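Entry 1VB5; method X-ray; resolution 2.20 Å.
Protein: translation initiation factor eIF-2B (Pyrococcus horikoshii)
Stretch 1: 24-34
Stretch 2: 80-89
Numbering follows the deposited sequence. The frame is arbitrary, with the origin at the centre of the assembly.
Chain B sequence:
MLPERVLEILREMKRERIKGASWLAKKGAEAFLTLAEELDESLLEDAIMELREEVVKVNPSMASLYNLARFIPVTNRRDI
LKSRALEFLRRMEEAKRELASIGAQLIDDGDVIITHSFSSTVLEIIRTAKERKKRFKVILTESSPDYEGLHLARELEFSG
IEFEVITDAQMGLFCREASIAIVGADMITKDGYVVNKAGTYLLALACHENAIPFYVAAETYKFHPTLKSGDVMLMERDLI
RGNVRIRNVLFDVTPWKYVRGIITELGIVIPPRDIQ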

# COMPACT_ATOMS: atom_id res chain seq x y z
N LEU B 24 -20.49 13.13 3.47
CA LEU B 24 -21.57 12.23 3.86
C LEU B 24 -22.39 12.84 4.98
O LEU B 24 -23.62 12.73 4.99
CB LEU B 24 -21.02 10.88 4.33
CG LEU B 24 -20.58 9.88 3.26
CD1 LEU B 24 -20.19 8.58 3.95
CD2 LEU B 24 -21.72 9.62 2.28
N ALA B 25 -21.70 13.47 5.93
CA ALA B 25 -22.36 14.10 7.06
C ALA B 25 -23.36 15.14 6.55
O ALA B 25 -24.48 15.23 7.04
CB ALA B 25 -21.33 14.76 7.97
N LYS B 26 -22.95 15.91 5.55
CA LYS B 26 -23.81 16.93 4.97
C LYS B 26 -25.05 16.31 4.33
O LYS B 26 -26.16 16.79 4.53
CB LYS B 26 -23.05 17.75 3.93
CG LYS B 26 -21.94 18.59 4.51
CD LYS B 26 -21.30 19.48 3.46
CE LYS B 26 -20.14 20.26 4.04
NZ LYS B 26 -19.49 21.14 3.03
N LYS B 27 -24.85 15.24 3.57
CA LYS B 27 -25.96 14.56 2.91
C LYS B 27 -26.90 13.98 3.97
O LYS B 27 -28.11 13.96 3.79
CB LYS B 27 -25.44 13.44 2.01
CG LYS B 27 -24.48 13.91 0.92
CD LYS B 27 -25.15 14.85 -0.07
CE LYS B 27 -26.25 14.16 -0.87
NZ LYS B 27 -26.83 15.05 -1.91
N GLY B 28 -26.32 13.50 5.07
CA GLY B 28 -27.12 12.93 6.14
C GLY B 28 -28.03 14.00 6.72
O GLY B 28 -29.21 13.75 6.99
N ALA B 29 -27.48 15.20 6.90
CA ALA B 29 -28.25 16.32 7.44
C ALA B 29 -29.33 16.69 6.43
O ALA B 29 -30.46 17.02 6.81
CB ALA B 29 -27.33 17.51 7.69
N GLU B 30 -28.99 16.64 5.15
CA GLU B 30 -29.93 16.95 4.08
C GLU B 30 -31.10 15.98 4.12
O GLU B 30 -32.23 16.34 3.80
CB GLU B 30 -29.25 16.85 2.71
CG GLU B 30 -28.38 18.04 2.34
CD GLU B 30 -27.68 17.85 1.00
OE1 GLU B 30 -28.37 17.51 0.01
OE2 GLU B 30 -26.45 18.06 0.94
N ALA B 31 -30.82 14.74 4.52
CA ALA B 31 -31.85 13.72 4.61
C ALA B 31 -32.88 14.12 5.66
O ALA B 31 -34.09 14.03 5.43
CB ALA B 31 -31.23 12.37 4.98
N PHE B 32 -32.41 14.57 6.82
CA PHE B 32 -33.31 14.98 7.89
C PHE B 32 -34.07 16.25 7.51
O PHE B 32 -35.25 16.39 7.84
CB PHE B 32 -32.55 15.19 9.20
CG PHE B 32 -32.13 13.90 9.86
CD1 PHE B 32 -30.86 13.38 9.66
CD2 PHE B 32 -33.02 13.21 10.67
CE1 PHE B 32 -30.48 12.18 10.26
CE2 PHE B 32 -32.65 12.01 11.28
CZ PHE B 32 -31.38 11.49 11.07
N LEU B 33 -33.41 17.18 6.82
CA LEU B 33 -34.05 18.42 6.38
C LEU B 33 -35.15 18.09 5.39
O LEU B 33 -36.18 18.77 5.33
CB LEU B 33 -33.03 19.35 5.72
CG LEU B 33 -32.09 20.11 6.65
CD1 LEU B 33 -31.05 20.86 5.83
CD2 LEU B 33 -32.89 21.08 7.50
N THR B 34 -34.93 17.04 4.60
CA THR B 34 -35.89 16.59 3.60
C THR B 34 -37.08 15.93 4.30
O THR B 34 -38.23 16.15 3.93
CB THR B 34 -35.23 15.56 2.65
OG1 THR B 34 -34.23 16.22 1.87
CG2 THR B 34 -36.27 14.94 1.72
N ILE B 80 -38.28 22.12 14.88
CA ILE B 80 -37.16 21.69 15.71
C ILE B 80 -36.23 20.80 14.88
O ILE B 80 -35.02 21.01 14.84
CB ILE B 80 -37.63 20.91 16.96
CG1 ILE B 80 -38.50 21.80 17.85
CG2 ILE B 80 -36.42 20.39 17.74
CD1 ILE B 80 -37.76 22.98 18.48
N LEU B 81 -36.82 19.82 14.21
CA LEU B 81 -36.06 18.90 13.37
C LEU B 81 -35.19 19.69 12.40
O LEU B 81 -33.98 19.47 12.31
CB LEU B 81 -37.01 17.99 12.59
CG LEU B 81 -36.39 17.06 11.54
CD1 LEU B 81 -35.22 16.29 12.14
CD2 LEU B 81 -37.46 16.11 11.03
N LYS B 82 -35.82 20.62 11.68
CA LYS B 82 -35.11 21.45 10.72
C LYS B 82 -34.01 22.26 11.37
O LYS B 82 -32.87 22.27 10.90
CB LYS B 82 -36.09 22.41 10.03
CG LYS B 82 -35.40 23.47 9.17
CD LYS B 82 -36.39 24.41 8.49
CE LYS B 82 -35.66 25.42 7.61
NZ LYS B 82 -36.60 26.32 6.87
N SER B 83 -34.35 22.94 12.46
CA SER B 83 -33.39 23.77 13.17
C SER B 83 -32.16 23.00 13.64
O SER B 83 -31.04 23.49 13.55
CB SER B 83 -34.07 24.45 14.36
OG SER B 83 -33.19 25.37 14.98
N ARG B 84 -32.36 21.80 14.16
CA ARG B 84 -31.24 21.00 14.64
C ARG B 84 -30.35 20.54 13.49
O ARG B 84 -29.13 20.55 13.61
CB ARG B 84 -31.75 19.80 15.45
CG ARG B 84 -32.41 20.20 16.77
CD ARG B 84 -31.39 20.71 17.78
NE ARG B 84 -30.54 19.63 18.26
CZ ARG B 84 -29.55 19.77 19.14
NH1 ARG B 84 -29.28 20.97 19.65
NH2 ARG B 84 -28.85 18.72 19.53
N ALA B 85 -30.95 20.13 12.38
CA ALA B 85 -30.17 19.68 11.24
C ALA B 85 -29.29 20.82 10.72
O ALA B 85 -28.12 20.62 10.42
CB ALA B 85 -31.08 19.17 10.14
N LEU B 86 -29.86 22.01 10.62
CA LEU B 86 -29.12 23.17 10.14
C LEU B 86 -28.02 23.57 11.11
O LEU B 86 -26.97 24.09 10.70
CB LEU B 86 -30.05 24.36 9.91
CG LEU B 86 -31.11 24.23 8.81
CD1 LEU B 86 -32.00 25.48 8.82
CD2 LEU B 86 -30.44 24.06 7.45
N GLU B 87 -28.25 23.34 12.40
CA GLU B 87 -27.25 23.69 13.40
C GLU B 87 -26.07 22.73 13.30
O GLU B 87 -24.92 23.13 13.49
CB GLU B 87 -27.84 23.64 14.81
CG GLU B 87 -26.99 24.39 15.82
CD GLU B 87 -27.33 24.04 17.25
OE1 GLU B 87 -28.53 23.96 17.58
OE2 GLU B 87 -26.38 23.84 18.05
N PHE B 88 -26.35 21.46 13.03
CA PHE B 88 -25.28 20.46 12.89
C PHE B 88 -24.39 20.92 11.74
O PHE B 88 -23.16 20.96 11.87
CB PHE B 88 -25.86 19.08 12.57
CG PHE B 88 -24.85 17.97 12.68
CD1 PHE B 88 -24.59 17.36 13.91
CD2 PHE B 88 -24.12 17.55 11.57
CE1 PHE B 88 -23.62 16.36 14.02
CE2 PHE B 88 -23.15 16.55 11.67
CZ PHE B 88 -22.90 15.96 12.90
N LEU B 89 -25.02 21.30 10.63
CA LEU B 89 -24.28 21.77 9.47
C LEU B 89 -23.44 23.00 9.81
O LEU B 89 -22.28 23.11 9.40
CB LEU B 89 -25.24 22.09 8.32
CG LEU B 89 -25.92 20.87 7.68
CD1 LEU B 89 -26.92 21.32 6.61
CD2 LEU B 89 -24.87 19.96 7.07

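The two stretches are helical segments of one chain, and both helices continue beyond the residues given here. They pack nearly antiparallel, with 165° between their N-to-C directions. The axes come within 8.8 Å. Together the two sides bury 455 Å². No hydrogen bond or salt bridge crosses between them, so the contact is made by van der Waals packing of mostly apolar groups.

Where the backbones come close, one of the pairs is two alanines. A29 and A85 both point their CB toward the opposite helix, and their CA atoms lie 5.4 Å apart. A85 CB lies 4.0 Å from A29 O, so the methyl of A85 packs against the backbone of A29. L33 and K82 also have CA atoms 5.4 Å apart. Toward the other end of the contact the spacing is wider, with 6.6 Å between the CA atoms of K26 and L89.

Leucines fill the space beside the alanines. L33 has the largest area covered by the other stretch. Its side chain acts as a knob in a hole formed by K82, A85, L86 and L89. L33 CD2 is 3.7 Å from A85 CB and 3.6 Å from the backbone atom K82 O. L33 CD1 is 3.6 Å from L86 CD2 and 4.2 Å from L89 CD1. The CA-to-CB bond of L33 points sideways relative to the other helix, but the end of the side chain comes nearer. L89 does the same from the other side. L89 CD2 is 3.5 Å from A29 CB and 3.8 Å from K26 CA, so this leucine packs against both a side chain and the backbone. Both leucines have chi1 in m and chi2 in t.

Two phenylalanines also pack against the other helix. F32 CD2 lies 4.1 Å from L81 CD1, and L81 CD2 is 3.9 Å from the backbone atom F32 O. The F32 CA-to-CB bond points toward the other helix, but the end of the side chain leads away. F32 CB still lies 4.3 Å from A85 CB. F88 meets A25 at the ring edge, with F88 CE2 4.5 Å from A25 CB. This is a looser contact. F32, L81, A25 and F88 are all buried.

The lysines at the contact contribute aliphatic carbons. K26 CG is 4.1 Å from L89 CD2, and K82 CG is 3.8 Å from L33 CD2. Both side chains are extended, with chi2 to chi4 all in t, and their ends lead away from the partner helix. Their charged groups therefore take no part in the packing.

The polar side-chain interactions between residues of these stretches lie within one helix or the other; some of the same side chains also bond elsewhere in the structure. K27 NZ and E30 OE1 form a salt bridge at 3.5 Å, and the hydrogen bond within it is weak. T34 OG1 donates a hydrogen bond to E30 O at 2.8 Å. In the second helix, R84 NH1 and E87 OE1 form a long salt bridge at 3.7 Å.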